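Local coordinates for protein orotidine 5'-phosphate decarboxylase (PDB 4LUI) that probably catalyses the decarboxylation of orotidine 5'-monophosphate to UMP, the last step of de novo UMP synthesis, as a homodimeric TIM-barrel enzyme, at residues D84-E90 / D112-V117; A93-Y99 / V120-K126; Q144-D148 / R168-L172. All coordinates share one frame; numbering follows the deposited sequence.

Contact 1 (D84-E90 / D112-V117); sequences DIPATNE and DSVKAV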
ATOM      1  N   ASP B  84       1.920  -4.108   5.549  1.00 11.05           N
ATOM      2  CA  ASP B  84       2.567  -3.703   6.795  1.00 13.36           C
ATOM      3  C   ASP B  84       2.583  -4.829   7.838  1.00 13.19           C
ATOM      4  O   ASP B  84       2.221  -5.966   7.543  1.00 14.29           O
ATOM      5  CB  ASP B  84       1.897  -2.432   7.353  1.00 15.04           C
ATOM      6  CG  ASP B  84       2.891  -1.455   7.946  1.00 19.51           C
ATOM      7  OD1 ASP B  84       3.674  -1.869   8.833  1.00 18.21           O
ATOM      8  OD2 ASP B  84       2.894  -0.275   7.512  1.00 15.84           O
ATOM      9  N   ILE B  85       3.032  -4.502   9.044  1.00 14.53           N
ATOM     10  CA  ILE B  85       3.049  -5.454  10.150  1.00 14.20           C
ATOM     11  C   ILE B  85       1.616  -5.730  10.598  1.00 14.87           C
ATOM     12  O   ILE B  85       0.717  -4.952  10.299  1.00 13.41           O
ATOM     13  CB  ILE B  85       3.869  -4.919  11.336  1.00 16.16           C
ATOM     14  CG1 ILE B  85       3.210  -3.677  11.958  1.00 17.61           C
ATOM     15  CG2 ILE B  85       5.302  -4.645  10.898  1.00 18.34           C
ATOM     16  CD1 ILE B  85       3.983  -3.124  13.135  1.00 22.98           C
ATOM     17  N   PRO B  86       1.398  -6.836  11.323  1.00 15.38           N
ATOM     18  CA  PRO B  86       0.020  -7.155  11.714  1.00 16.58           C
ATOM     19  C   PRO B  86      -0.769  -6.014  12.371  1.00 16.73           C
ATOM     20  O   PRO B  86      -1.898  -5.776  11.945  1.00 16.56           O
ATOM     21  CB  PRO B  86       0.201  -8.331  12.677  1.00 17.71           C
ATOM     22  CG  PRO B  86       1.376  -9.057  12.085  1.00 15.59           C
ATOM     23  CD  PRO B  86       2.312  -7.971  11.575  1.00 14.71           C
ATOM     24  N   ALA B  87      -0.187  -5.316  13.346  1.00 15.71           N
ATOM     25  CA  ALA B  87      -0.910  -4.264  14.064  1.00 17.01           C
ATOM     26  C   ALA B  87      -1.384  -3.152  13.126  1.00 19.18           C
ATOM     27  O   ALA B  87      -2.509  -2.667  13.231  1.00 17.41           O
ATOM     28  CB  ALA B  87      -0.050  -3.685  15.173  1.00 17.74           C
ATOM     29  N   THR B  88      -0.520  -2.741  12.211  1.00 16.20           N
ATOM     30  CA  THR B  88      -0.889  -1.686  11.283  1.00 15.83           C
ATOM     31  C   THR B  88      -1.885  -2.183  10.233  1.00 15.64           C
ATOM     32  O   THR B  88      -2.834  -1.476   9.878  1.00 13.89           O
ATOM     33  CB  THR B  88       0.353  -1.076  10.644  1.00 15.32           C
ATOM     34  OG1 THR B  88       1.139  -0.477  11.682  1.00 15.96           O
ATOM     35  CG2 THR B  88      -0.022   0.007   9.627  1.00 13.36           C
ATOM     36  N   ASN B  89      -1.668  -3.398   9.733  1.00 15.88           N
ATOM     37  CA  ASN B  89      -2.608  -4.009   8.798  1.00 13.22           C
ATOM     38  C   ASN B  89      -4.011  -4.056   9.383  1.00 14.33           C
ATOM     39  O   ASN B  89      -4.994  -3.784   8.677  1.00 14.54           O
ATOM     40  CB  ASN B  89      -2.169  -5.428   8.403  1.00 13.34           C
ATOM     41  CG  ASN B  89      -1.213  -5.447   7.239  1.00 14.57           C
ATOM     42  OD1 ASN B  89      -0.546  -4.452   6.949  1.00 15.53           O
ATOM     43  ND2 ASN B  89      -1.138  -6.581   6.554  1.00 15.99           N
ATOM     44  N   GLU B  90      -4.104  -4.405  10.668  1.00 13.86           N
ATOM     45  CA  GLU B  90      -5.399  -4.481  11.341  1.00 16.35           C
ATOM     46  C   GLU B  90      -6.103  -3.112  11.342  1.00 16.96           C
ATOM     47  O   GLU B  90      -7.295  -3.011  11.041  1.00 14.27           O
ATOM     48  CB  GLU B  90      -5.246  -5.016  12.764  1.00 17.52           C
ATOM     49  CG  GLU B  90      -6.512  -4.887  13.582  1.00 21.78           C
ATOM     50  CD  GLU B  90      -6.325  -5.341  15.009  1.00 36.82           C
ATOM     51  OE1 GLU B  90      -5.167  -5.614  15.395  1.00 40.26           O
ATOM     52  OE2 GLU B  90      -7.335  -5.418  15.742  1.00 41.52           O
ATOM     53  N   ASP B 112       1.144 -13.740   8.974  1.00 18.35           N
ATOM     54  CA  ASP B 112       0.545 -13.035  10.100  1.00 20.70           C
ATOM     55  C   ASP B 112      -0.073 -11.714   9.658  1.00 20.78           C
ATOM     56  O   ASP B 112      -1.137 -11.330  10.137  1.00 18.14           O
ATOM     57  CB  ASP B 112       1.522 -12.857  11.282  1.00 18.34           C
ATOM     58  CG  ASP B 112       2.807 -12.139  10.905  1.00 19.27           C
ATOM     59  OD1 ASP B 112       3.043 -11.867   9.707  1.00 18.88           O
ATOM     60  OD2 ASP B 112       3.594 -11.859  11.834  1.00 19.88           O
ATOM     61  N   SER B 113       0.584 -11.034   8.726  1.00 16.02           N
ATOM     62  CA  SER B 113       0.058  -9.766   8.226  1.00 14.50           C
ATOM     63  C   SER B 113      -1.255  -9.972   7.477  1.00 16.30           C
ATOM     64  O   SER B 113      -2.183  -9.175   7.598  1.00 16.11           O
ATOM     65  CB  SER B 113       1.082  -9.082   7.336  1.00 13.95           C
ATOM     66  OG  SER B 113       2.186  -8.675   8.111  1.00 15.36           O
ATOM     67  N   VAL B 114      -1.334 -11.050   6.706  1.00 15.69           N
ATOM     68  CA  VAL B 114      -2.564 -11.358   5.989  1.00 18.23           C
ATOM     69  C   VAL B 114      -3.688 -11.739   6.967  1.00 16.14           C
ATOM     70  O   VAL B 114      -4.813 -11.230   6.870  1.00 16.17           O
ATOM     71  CB  VAL B 114      -2.344 -12.473   4.953  1.00 19.68           C
ATOM     72  CG1 VAL B 114      -3.667 -12.877   4.327  1.00 17.44           C
ATOM     73  CG2 VAL B 114      -1.344 -12.018   3.886  1.00 17.89           C
ATOM     74  N   LYS B 115      -3.363 -12.609   7.916  1.00 14.46           N
ATOM     75  CA  LYS B 115      -4.306 -13.033   8.957  1.00 16.18           C
ATOM     76  C   LYS B 115      -4.900 -11.852   9.730  1.00 18.63           C
ATOM     77  O   LYS B 115      -6.082 -11.849  10.066  1.00 19.61           O
ATOM     78  CB  LYS B 115      -3.607 -13.996   9.924  1.00 18.41           C
ATOM     79  CG  LYS B 115      -3.463 -15.421   9.405  1.00 33.64           C
ATOM     80  CD  LYS B 115      -2.781 -16.307  10.452  1.00 43.74           C
ATOM     81  CE  LYS B 115      -2.948 -17.795  10.163  1.00 48.94           C
ATOM     82  NZ  LYS B 115      -4.377 -18.221  10.248  1.00 49.28           N
ATOM     83  N   ALA B 116      -4.075 -10.844  10.006  1.00 17.07           N
ATOM     84  CA  ALA B 116      -4.546  -9.654  10.714  1.00 17.14           C
ATOM     85  C   ALA B 116      -5.694  -8.980   9.970  1.00 17.75           C
ATOM     86  O   ALA B 116      -6.679  -8.557  10.578  1.00 18.42           O
ATOM     87  CB  ALA B 116      -3.396  -8.675  10.938  1.00 18.00           C
ATOM     88  N   VAL B 117      -5.566  -8.885   8.652  1.00 15.91           N
ATOM     89  CA  VAL B 117      -6.642  -8.333   7.832  1.00 14.60           C
ATOM     90  C   VAL B 117      -7.853  -9.274   7.814  1.00 17.71           C
ATOM     91  O   VAL B 117      -8.989  -8.830   7.983  1.00 15.36           O
ATOM     92  CB  VAL B 117      -6.169  -8.072   6.411  1.00 13.74           C
ATOM     93  CG1 VAL B 117      -7.294  -7.498   5.578  1.00 13.82           C
ATOM     94  CG2 VAL B 117      -4.999  -7.097   6.444  1.00 14.38           C
TER
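Pro86, Asn89 and Ser113 carry the meeting of segments 84-90 and 112-117, Pro86 by packing, Asn89 and Ser113 by hydrogen bonds. Pro86 opens the first turn of its helix, a place that suits proline because no backbone N-H is asked of it there. Its ring lies against the other helix: CD passes 3.5 Å from Ser113 OG, CG reaches 3.6 Å from Asp112 OD2, and CB packs on Ala116 CB at 4.0 Å. The methyl of Ala116 also comes within 3.4 Å of Pro86 O, and a side chain that ends at CB adds no bulk where the helices are this close.

Ser113 turns its hydroxyl, OG anti to the carbonyl carbon (chi1 -68°), to donate to Asp84 O at 2.8 Å, in the plane of that carbonyl. Helices 86-97 and 111-124 are successive outer helices of the TIM barrel, joined through strand 102-106; their short segments run in the same direction, crossing at -28° with axes 8.0 Å apart.

Asn89 works in both directions. Its ND2 donates to Ser113 O at 3.0 Å, the acceptor lying near the amide plane although the nitrogen stands above the carbonyl plane of Ser113, while OD1 accepts from Asp84 N at 2.9 Å. An amide suits the place because its two ends answer a carbonyl and an N-H. Its CB rests on Val117 CG2. Asp84, whose backbone N-H and carbonyl are both bonded, sends OD2 to a salt bridge with Lys81 of the second subunit; Asp84 to Thr88 are predicted to bind substrate.

Contact 2 (A93-Y99 / V120-K126); sequences AKITLKY and VAKKLNK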
ATOM      1  N   ALA B  93      -7.232  -2.231   7.853  1.00 12.42           N
ATOM      2  CA  ALA B  93      -8.400  -3.052   7.523  1.00 14.43           C
ATOM      3  C   ALA B  93      -9.683  -2.525   8.170  1.00 14.99           C
ATOM      4  O   ALA B  93     -10.740  -2.476   7.532  1.00 16.77           O
ATOM      5  CB  ALA B  93      -8.157  -4.493   7.923  1.00 16.23           C
ATOM      6  N   LYS B  94      -9.604  -2.144   9.439  1.00 13.78           N
ATOM      7  CA  LYS B  94     -10.787  -1.641  10.134  1.00 14.67           C
ATOM      8  C   LYS B  94     -11.343  -0.390   9.458  1.00 20.23           C
ATOM      9  O   LYS B  94     -12.548  -0.287   9.188  1.00 19.08           O
ATOM     10  CB  LYS B  94     -10.483  -1.349  11.605  1.00 15.68           C
ATOM     11  CG  LYS B  94     -10.312  -2.595  12.448  1.00 21.92           C
ATOM     12  CD  LYS B  94     -10.210  -2.246  13.919  1.00 31.04           C
ATOM     13  CE  LYS B  94      -9.923  -3.479  14.762  1.00 35.52           C
ATOM     14  NZ  LYS B  94      -9.811  -3.123  16.203  1.00 40.64           N
ATOM     15  N   ILE B  95     -10.476   0.571   9.178  1.00 14.88           N
ATOM     16  CA  ILE B  95     -10.973   1.823   8.601  1.00 14.25           C
ATOM     17  C   ILE B  95     -11.471   1.612   7.171  1.00 16.98           C
ATOM     18  O   ILE B  95     -12.450   2.227   6.746  1.00 19.89           O
ATOM     19  CB  ILE B  95      -9.919   2.960   8.683  1.00 17.49           C
ATOM     20  CG1 ILE B  95     -10.540   4.302   8.289  1.00 25.81           C
ATOM     21  CG2 ILE B  95      -8.710   2.654   7.823  1.00 22.86           C
ATOM     22  CD1 ILE B  95      -9.775   5.495   8.837  1.00 31.08           C
ATOM     23  N   THR B  96     -10.807   0.719   6.444  1.00 14.26           N
ATOM     24  CA  THR B  96     -11.112   0.499   5.035  1.00 11.99           C
ATOM     25  C   THR B  96     -12.418  -0.267   4.877  1.00 16.35           C
ATOM     26  O   THR B  96     -13.262   0.082   4.038  1.00 16.32           O
ATOM     27  CB  THR B  96      -9.969  -0.259   4.347  1.00 12.17           C
ATOM     28  OG1 THR B  96      -8.779   0.541   4.402  1.00 14.17           O
ATOM     29  CG2 THR B  96     -10.306  -0.539   2.897  1.00 13.92           C
ATOM     30  N   LEU B  97     -12.599  -1.296   5.702  1.00 14.46           N
ATOM     31  CA  LEU B  97     -13.773  -2.151   5.586  1.00 16.11           C
ATOM     32  C   LEU B  97     -15.012  -1.579   6.272  1.00 17.81           C
ATOM     33  O   LEU B  97     -16.082  -2.200   6.245  1.00 18.26           O
ATOM     34  CB  LEU B  97     -13.461  -3.564   6.097  1.00 15.51           C
ATOM     35  CG  LEU B  97     -12.408  -4.308   5.270  1.00 12.21           C
ATOM     36  CD1 LEU B  97     -12.085  -5.659   5.927  1.00 14.83           C
ATOM     37  CD2 LEU B  97     -12.868  -4.494   3.823  1.00 13.04           C
ATOM     38  N   LYS B  98     -14.887  -0.391   6.859  1.00 16.53           N
ATOM     39  CA  LYS B  98     -16.058   0.311   7.363  1.00 19.07           C
ATOM     40  C   LYS B  98     -17.060   0.544   6.230  1.00 17.15           C
ATOM     41  O   LYS B  98     -18.263   0.360   6.418  1.00 20.47           O
ATOM     42  CB  LYS B  98     -15.651   1.639   7.997  1.00 19.50           C
ATOM     43  CG  LYS B  98     -16.807   2.419   8.601  1.00 24.99           C
ATOM     44  CD  LYS B  98     -16.302   3.595   9.431  1.00 37.70           C
ATOM     45  CE  LYS B  98     -17.459   4.356  10.057  1.00 42.79           C
ATOM     46  NZ  LYS B  98     -18.354   3.437  10.814  1.00 45.01           N
ATOM     47  N   TYR B  99     -16.551   0.930   5.057  1.00 17.51           N
ATOM     48  CA  TYR B  99     -17.401   1.196   3.896  1.00 20.56           C
ATOM     49  C   TYR B  99     -17.167   0.260   2.711  1.00 15.32           C
ATOM     50  O   TYR B  99     -18.099  -0.015   1.948  1.00 17.94           O
ATOM     51  CB  TYR B  99     -17.284   2.656   3.450  1.00 21.68           C
ATOM     52  CG  TYR B  99     -17.615   3.631   4.552  1.00 25.02           C
ATOM     53  CD1 TYR B  99     -18.877   3.651   5.124  1.00 24.66           C
ATOM     54  CD2 TYR B  99     -16.661   4.521   5.033  1.00 30.38           C
ATOM     55  CE1 TYR B  99     -19.187   4.528   6.144  1.00 27.92           C
ATOM     56  CE2 TYR B  99     -16.964   5.410   6.055  1.00 29.52           C
ATOM     57  CZ  TYR B  99     -18.230   5.407   6.606  1.00 32.03           C
ATOM     58  OH  TYR B  99     -18.551   6.284   7.626  1.00 33.82           O
ATOM     59  N   VAL B 120     -10.161  -9.099  10.886  1.00 16.15           N
ATOM     60  CA  VAL B 120     -11.065  -7.956  10.847  1.00 16.11           C
ATOM     61  C   VAL B 120     -12.216  -8.238   9.890  1.00 17.78           C
ATOM     62  O   VAL B 120     -13.391  -8.020  10.227  1.00 20.82           O
ATOM     63  CB  VAL B 120     -10.331  -6.676  10.382  1.00 16.17           C
ATOM     64  CG1 VAL B 120     -11.321  -5.523  10.100  1.00 17.54           C
ATOM     65  CG2 VAL B 120      -9.298  -6.268  11.407  1.00 18.95           C
ATOM     66  N   ALA B 121     -11.870  -8.722   8.700  1.00 17.94           N
ATOM     67  CA  ALA B 121     -12.857  -8.964   7.644  1.00 15.32           C
ATOM     68  C   ALA B 121     -13.895 -10.003   8.054  1.00 17.31           C
ATOM     69  O   ALA B 121     -15.082  -9.861   7.742  1.00 21.10           O
ATOM     70  CB  ALA B 121     -12.171  -9.387   6.365  1.00 15.26           C
ATOM     71  N   LYS B 122     -13.450 -11.043   8.756  1.00 18.13           N
ATOM     72  CA  LYS B 122     -14.347 -12.123   9.163  1.00 17.87           C
ATOM     73  C   LYS B 122     -15.468 -11.633  10.068  1.00 22.64           C
ATOM     74  O   LYS B 122     -16.628 -12.028   9.919  1.00 24.30           O
ATOM     75  CB  LYS B 122     -13.557 -13.225   9.877  1.00 22.19           C
ATOM     76  CG  LYS B 122     -12.753 -14.112   8.947  1.00 29.96           C
ATOM     77  CD  LYS B 122     -12.098 -15.258   9.709  1.00 42.61           C
ATOM     78  CE  LYS B 122     -11.289 -16.154   8.780  1.00 43.97           C
ATOM     79  NZ  LYS B 122     -10.576 -17.223   9.546  1.00 40.51           N
ATOM     80  N   LYS B 123     -15.121 -10.765  11.008  1.00 19.95           N
ATOM     81  CA  LYS B 123     -16.113 -10.228  11.921  1.00 24.03           C
ATOM     82  C   LYS B 123     -17.150  -9.382  11.191  1.00 21.65           C
ATOM     83  O   LYS B 123     -18.278  -9.245  11.662  1.00 26.43           O
ATOM     84  CB  LYS B 123     -15.442  -9.431  13.041  1.00 27.85           C
ATOM     85  CG  LYS B 123     -14.574 -10.291  13.939  1.00 33.34           C
ATOM     86  CD  LYS B 123     -14.024  -9.503  15.110  1.00 42.67           C
ATOM     87  CE  LYS B 123     -13.122 -10.377  15.969  1.00 48.68           C
ATOM     88  NZ  LYS B 123     -13.806 -11.624  16.425  1.00 52.86           N
ATOM     89  N   LEU B 124     -16.768  -8.838  10.038  1.00 22.06           N
ATOM     90  CA  LEU B 124     -17.643  -7.954   9.274  1.00 20.46           C
ATOM     91  C   LEU B 124     -18.338  -8.659   8.109  1.00 22.72           C
ATOM     92  O   LEU B 124     -19.126  -8.036   7.379  1.00 20.83           O
ATOM     93  CB  LEU B 124     -16.846  -6.766   8.744  1.00 21.28           C
ATOM     94  CG  LEU B 124     -16.151  -5.903   9.797  1.00 21.94           C
ATOM     95  CD1 LEU B 124     -15.230  -4.891   9.131  1.00 22.02           C
ATOM     96  CD2 LEU B 124     -17.172  -5.203  10.679  1.00 23.67           C
ATOM     97  N   ASN B 125     -18.056  -9.953   7.952  1.00 23.14           N
ATOM     98  CA  ASN B 125     -18.500 -10.721   6.788  1.00 22.10           C
ATOM     99  C   ASN B 125     -18.069 -10.040   5.493  1.00 23.87           C
ATOM    100  O   ASN B 125     -18.853  -9.892   4.549  1.00 21.32           O
ATOM    101  CB  ASN B 125     -20.020 -10.933   6.806  1.00 24.82           C
ATOM    102  CG  ASN B 125     -20.478 -11.936   5.767  1.00 24.81           C
ATOM    103  OD1 ASN B 125     -19.713 -12.813   5.363  1.00 32.21           O
ATOM    104  ND2 ASN B 125     -21.730 -11.813   5.322  1.00 29.36           N
ATOM    105  N   LYS B 126     -16.808  -9.624   5.455  1.00 16.09           N
ATOM    106  CA  LYS B 126     -16.263  -8.970   4.278  1.00 14.35           C
ATOM    107  C   LYS B 126     -15.043  -9.733   3.771  1.00 15.71           C
ATOM    108  O   LYS B 126     -14.611 -10.704   4.409  1.00 21.22           O
ATOM    109  CB  LYS B 126     -15.995  -7.486   4.562  1.00 22.00           C
ATOM    110  CG  LYS B 126     -17.317  -6.710   4.702  1.00 18.37           C
ATOM    111  CD  LYS B 126     -17.129  -5.251   5.030  1.00 18.22           C
ATOM    112  CE  LYS B 126     -18.463  -4.526   4.886  1.00 20.24           C
ATOM    113  NZ  LYS B 126     -18.333  -3.066   5.101  1.00 17.16           N
TER
HETATM  114  O   HOH W   1     -19.834  -2.105   2.672  1.00 25.62           O
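With CG anti to the carbonyl carbon (chi1 -70°) and the chain extended beyond it, Lys126 reaches across to Leu97, where its NZ donates to Leu97 O at 2.7 Å. Leu97 takes the same kind of first torsion (chi1 -65°), which carries its CD1 to Ala121 CB at 3.8 Å, while its CB meets Leu124 CD1. Branched and buried, Leu97 fills the space between the two helices; the small Ala121 leaves room for its methyl.

One turn earlier, Val120 CB packs on Ala93 CB at 3.9 Å, and its CG1 touches Lys94 CG at the same separation. The side chains of Lys94 and Val120 cross at about a right angle, the contact being made by the lysine's aliphatic CG.

The ammonium of Lys126 serves several carbonyls at once: besides Leu97 O it binds Ala100 O, and a water it donates to, 3.0 Å from NZ, passes a bond on to Tyr99 O. The carbonyls gathered round NZ would probably favour a positive charge. A methionine in place of Lys126 would probably leave Leu97 O, Ala100 O and the bridging water without their charged donor. The lysine's own N-H closes a Schellman motif, in which Asn125 has positive phi, tolerated well by asparagine, and Lys126 N bonds back to Ala121 O at 2.9 Å. This reversal turns the chain from helix 111-124 into strand 127-131. The helices, crossing at -38° here, are neighbours in the outer layer of a TIM barrel, and Leu97 reaches through to Ile103 of the strand that connects them.

Contact 3 (Q144-D148 / R168-L172); sequences QPIAD and RPERL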
ATOM      1  N   GLN B 144       7.845 -12.579  -8.762  1.00 15.37           N
ATOM      2  CA  GLN B 144       7.552 -13.715  -9.635  1.00 15.87           C
ATOM      3  C   GLN B 144       8.161 -15.060  -9.171  1.00 16.37           C
ATOM      4  O   GLN B 144       7.482 -16.090  -9.239  1.00 14.93           O
ATOM      5  CB  GLN B 144       7.913 -13.405 -11.095  1.00 14.73           C
ATOM      6  CG  GLN B 144       7.291 -14.379 -12.103  1.00 14.77           C
ATOM      7  CD  GLN B 144       5.785 -14.217 -12.217  1.00 14.88           C
ATOM      8  OE1 GLN B 144       5.244 -13.137 -11.962  1.00 18.11           O
ATOM      9  NE2 GLN B 144       5.104 -15.286 -12.619  1.00 16.02           N
ATOM     10  N   PRO B 145       9.422 -15.066  -8.680  1.00 15.11           N
ATOM     11  CA  PRO B 145       9.969 -16.350  -8.217  1.00 15.82           C
ATOM     12  C   PRO B 145       9.129 -17.044  -7.140  1.00 16.33           C
ATOM     13  O   PRO B 145       9.231 -18.276  -7.017  1.00 18.31           O
ATOM     14  CB  PRO B 145      11.329 -15.957  -7.628  1.00 20.42           C
ATOM     15  CG  PRO B 145      11.729 -14.735  -8.410  1.00 17.48           C
ATOM     16  CD  PRO B 145      10.439 -13.992  -8.616  1.00 14.48           C
ATOM     17  N   ILE B 146       8.338 -16.284  -6.384  1.00 16.72           N
ATOM     18  CA  ILE B 146       7.513 -16.860  -5.319  1.00 19.15           C
ATOM     19  C   ILE B 146       6.018 -16.884  -5.655  1.00 18.84           C
ATOM     20  O   ILE B 146       5.179 -17.048  -4.771  1.00 19.89           O
ATOM     21  CB  ILE B 146       7.709 -16.131  -3.966  1.00 20.31           C
ATOM     22  CG1 ILE B 146       7.157 -14.702  -4.034  1.00 19.26           C
ATOM     23  CG2 ILE B 146       9.181 -16.136  -3.573  1.00 26.70           C
ATOM     24  CD1 ILE B 146       6.997 -14.018  -2.683  1.00 21.86           C
ATOM     25  N   ALA B 147       5.683 -16.717  -6.927  1.00 16.91           N
ATOM     26  CA  ALA B 147       4.277 -16.632  -7.324  1.00 15.30           C
ATOM     27  C   ALA B 147       3.485 -17.892  -6.933  1.00 15.51           C
ATOM     28  O   ALA B 147       2.328 -17.796  -6.527  1.00 16.68           O
ATOM     29  CB  ALA B 147       4.160 -16.375  -8.814  1.00 16.06           C
ATOM     30  N   ASP B 148       4.102 -19.064  -7.053  1.00 15.43           N
ATOM     31  CA  ASP B 148       3.405 -20.298  -6.674  1.00 15.78           C
ATOM     32  C   ASP B 148       3.300 -20.426  -5.154  1.00 17.88           C
ATOM     33  O   ASP B 148       2.295 -20.913  -4.628  1.00 17.90           O
ATOM     34  CB  ASP B 148       4.042 -21.543  -7.303  1.00 15.56           C
ATOM     35  CG  ASP B 148       3.721 -21.682  -8.779  1.00 16.92           C
ATOM     36  OD1 ASP B 148       2.909 -20.884  -9.296  1.00 20.87           O
ATOM     37  OD2 ASP B 148       4.259 -22.611  -9.413  1.00 19.61           O
ATOM     38  N   ARG B 168      -0.625 -14.403 -19.756  1.00 20.26           N
ATOM     39  CA  ARG B 168      -0.463 -15.746 -20.317  1.00 19.66           C
ATOM     40  C   ARG B 168      -1.594 -16.658 -19.838  1.00 19.80           C
ATOM     41  O   ARG B 168      -1.628 -17.026 -18.664  1.00 20.26           O
ATOM     42  CB  ARG B 168       0.892 -16.356 -19.915  1.00 23.05           C
ATOM     43  CG  ARG B 168       2.104 -15.525 -20.329  1.00 25.84           C
ATOM     44  CD  ARG B 168       3.420 -16.269 -20.062  1.00 24.44           C
ATOM     45  NE  ARG B 168       3.849 -16.191 -18.666  1.00 21.82           N
ATOM     46  CZ  ARG B 168       4.417 -17.195 -18.000  1.00 25.17           C
ATOM     47  NH1 ARG B 168       4.609 -18.371 -18.587  1.00 27.04           N
ATOM     48  NH2 ARG B 168       4.791 -17.024 -16.737  1.00 28.45           N
ATOM     49  N   PRO B 169      -2.513 -17.036 -20.750  1.00 19.88           N
ATOM     50  CA  PRO B 169      -3.645 -17.901 -20.380  1.00 22.56           C
ATOM     51  C   PRO B 169      -3.179 -19.193 -19.729  1.00 23.67           C
ATOM     52  O   PRO B 169      -3.775 -19.653 -18.752  1.00 23.25           O
ATOM     53  CB  PRO B 169      -4.299 -18.212 -21.724  1.00 21.64           C
ATOM     54  CG  PRO B 169      -3.972 -16.995 -22.576  1.00 25.37           C
ATOM     55  CD  PRO B 169      -2.566 -16.630 -22.164  1.00 23.76           C
ATOM     56  N   GLU B 170      -2.116 -19.773 -20.273  1.00 22.02           N
ATOM     57  CA  GLU B 170      -1.598 -21.022 -19.730  1.00 26.11           C
ATOM     58  C   GLU B 170      -1.148 -20.828 -18.284  1.00 22.44           C
ATOM     59  O   GLU B 170      -1.296 -21.720 -17.453  1.00 23.32           O
ATOM     60  CB  GLU B 170      -0.450 -21.551 -20.590  1.00 26.04           C
ATOM     61  CG  GLU B 170      -0.839 -21.870 -22.039  1.00 32.55           C
ATOM     62  CD  GLU B 170      -0.729 -20.675 -22.987  1.00 34.67           C
ATOM     63  OE1 GLU B 170      -0.538 -19.534 -22.517  1.00 28.05           O
ATOM     64  OE2 GLU B 170      -0.825 -20.891 -24.216  1.00 40.33           O
ATOM     65  N   ARG B 171      -0.595 -19.656 -17.988  1.00 20.57           N
ATOM     66  CA  ARG B 171      -0.151 -19.342 -16.633  1.00 18.38           C
ATOM     67  C   ARG B 171      -1.335 -19.096 -15.702  1.00 20.53           C
ATOM     68  O   ARG B 171      -1.318 -19.501 -14.536  1.00 19.81           O
ATOM     69  CB  ARG B 171       0.790 -18.135 -16.650  1.00 21.63           C
ATOM     70  CG  ARG B 171       1.220 -17.643 -15.281  1.00 18.84           C
ATOM     71  CD  ARG B 171       2.049 -18.687 -14.526  1.00 18.07           C
ATOM     72  NE  ARG B 171       2.246 -18.260 -13.143  1.00 19.58           N
ATOM     73  CZ  ARG B 171       2.623 -19.056 -12.148  1.00 19.73           C
ATOM     74  NH1 ARG B 171       2.868 -20.345 -12.364  1.00 20.77           N
ATOM     75  NH2 ARG B 171       2.746 -18.555 -10.928  1.00 17.68           N
ATOM     76  N   LEU B 172      -2.366 -18.427 -16.217  1.00 18.48           N
ATOM     77  CA  LEU B 172      -3.586 -18.201 -15.442  1.00 19.14           C
ATOM     78  C   LEU B 172      -4.217 -19.535 -15.029  1.00 18.84           C
ATOM     79  O   LEU B 172      -4.642 -19.713 -13.883  1.00 20.18           O
ATOM     80  CB  LEU B 172      -4.575 -17.352 -16.257  1.00 16.83           C
ATOM     81  CG  LEU B 172      -5.870 -16.927 -15.558  1.00 22.57           C
ATOM     82  CD1 LEU B 172      -5.574 -16.147 -14.287  1.00 22.75           C
ATOM     83  CD2 LEU B 172      -6.715 -16.077 -16.504  1.00 22.33           C
TER
HETATM   84  O   HOH W   2       3.225 -23.456 -11.828  1.00 28.62           O
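Arg168, at the N-cap position of helix 169-179, meets Gln144 from some way off: its NH2 stands 4.5 Å from Gln144 NE2, which lies at the edge of the guanidinium. Two donors facing each other make no bond, and the amide nitrogen instead finds its acceptor in Glu133. The flat guanidinium of Arg168 spreads over the first turn, with CB of Arg171 resting on one face.

Further along, Arg171 spans the gap. Its CG is anti to the backbone N (chi1 175°) and the chain bends at the next bond, which sends the guanidinium to Asp148. Both terminal nitrogens converge end-on upon a single carboxylate oxygen: NH2 lies 2.8 Å and NH1 3.1 Å from Asp148 OD1. The carboxylate and guanidinium planes are 26° apart; NH1 arrives on the syn side, whereas NH2 comes from above the carboxylate plane. A water donates to Asp148 OD2 at 2.8 Å and weakly links it to Arg171 NH1. Arginine suits the place: long, with several N-H groups in one plane, it holds this oxygen twice and still gives NH2 a salt bridge to Glu133. The two carboxylates are likely to stabilise its charge. NH2 also passes 3.3 Å from the small Ala147 CB.

This surface ionic link joins the N-terminal ends of helices 147-157 and 169-179, successive outer helices of the TIM barrel. Glu133, in the loop after strand 127-131, is shared by Gln144 and Arg171; the helix N-termini lie at the end of the barrel where TIM-barrel active sites are found, consistent with the predicted substrate residue Ser135 nearby.

In the fold
Contacts 1 and 2 are two parts of one helix pair, 86-97 with 111-124: their centres lie 13 Å apart, and they merge where Glu90 CG packs on Val120 CG2 at 3.8 Å and Val117 CG1 on Ala93 CB at 3.9 Å. Contact 1 itself contains predicted substrate residues, Asp84 to Thr88; contact 2 lies toward the C-terminal ends of the two helices, with Ala93 about 6 Å from Val82, side chain to side chain. Both touch the second subunit. Contact 3 joins the next two helices round the barrel; its centre is 25 Å from that of contact 1, without touch, and the side chain of Gln144 lies about 7 Å from that of Ser135.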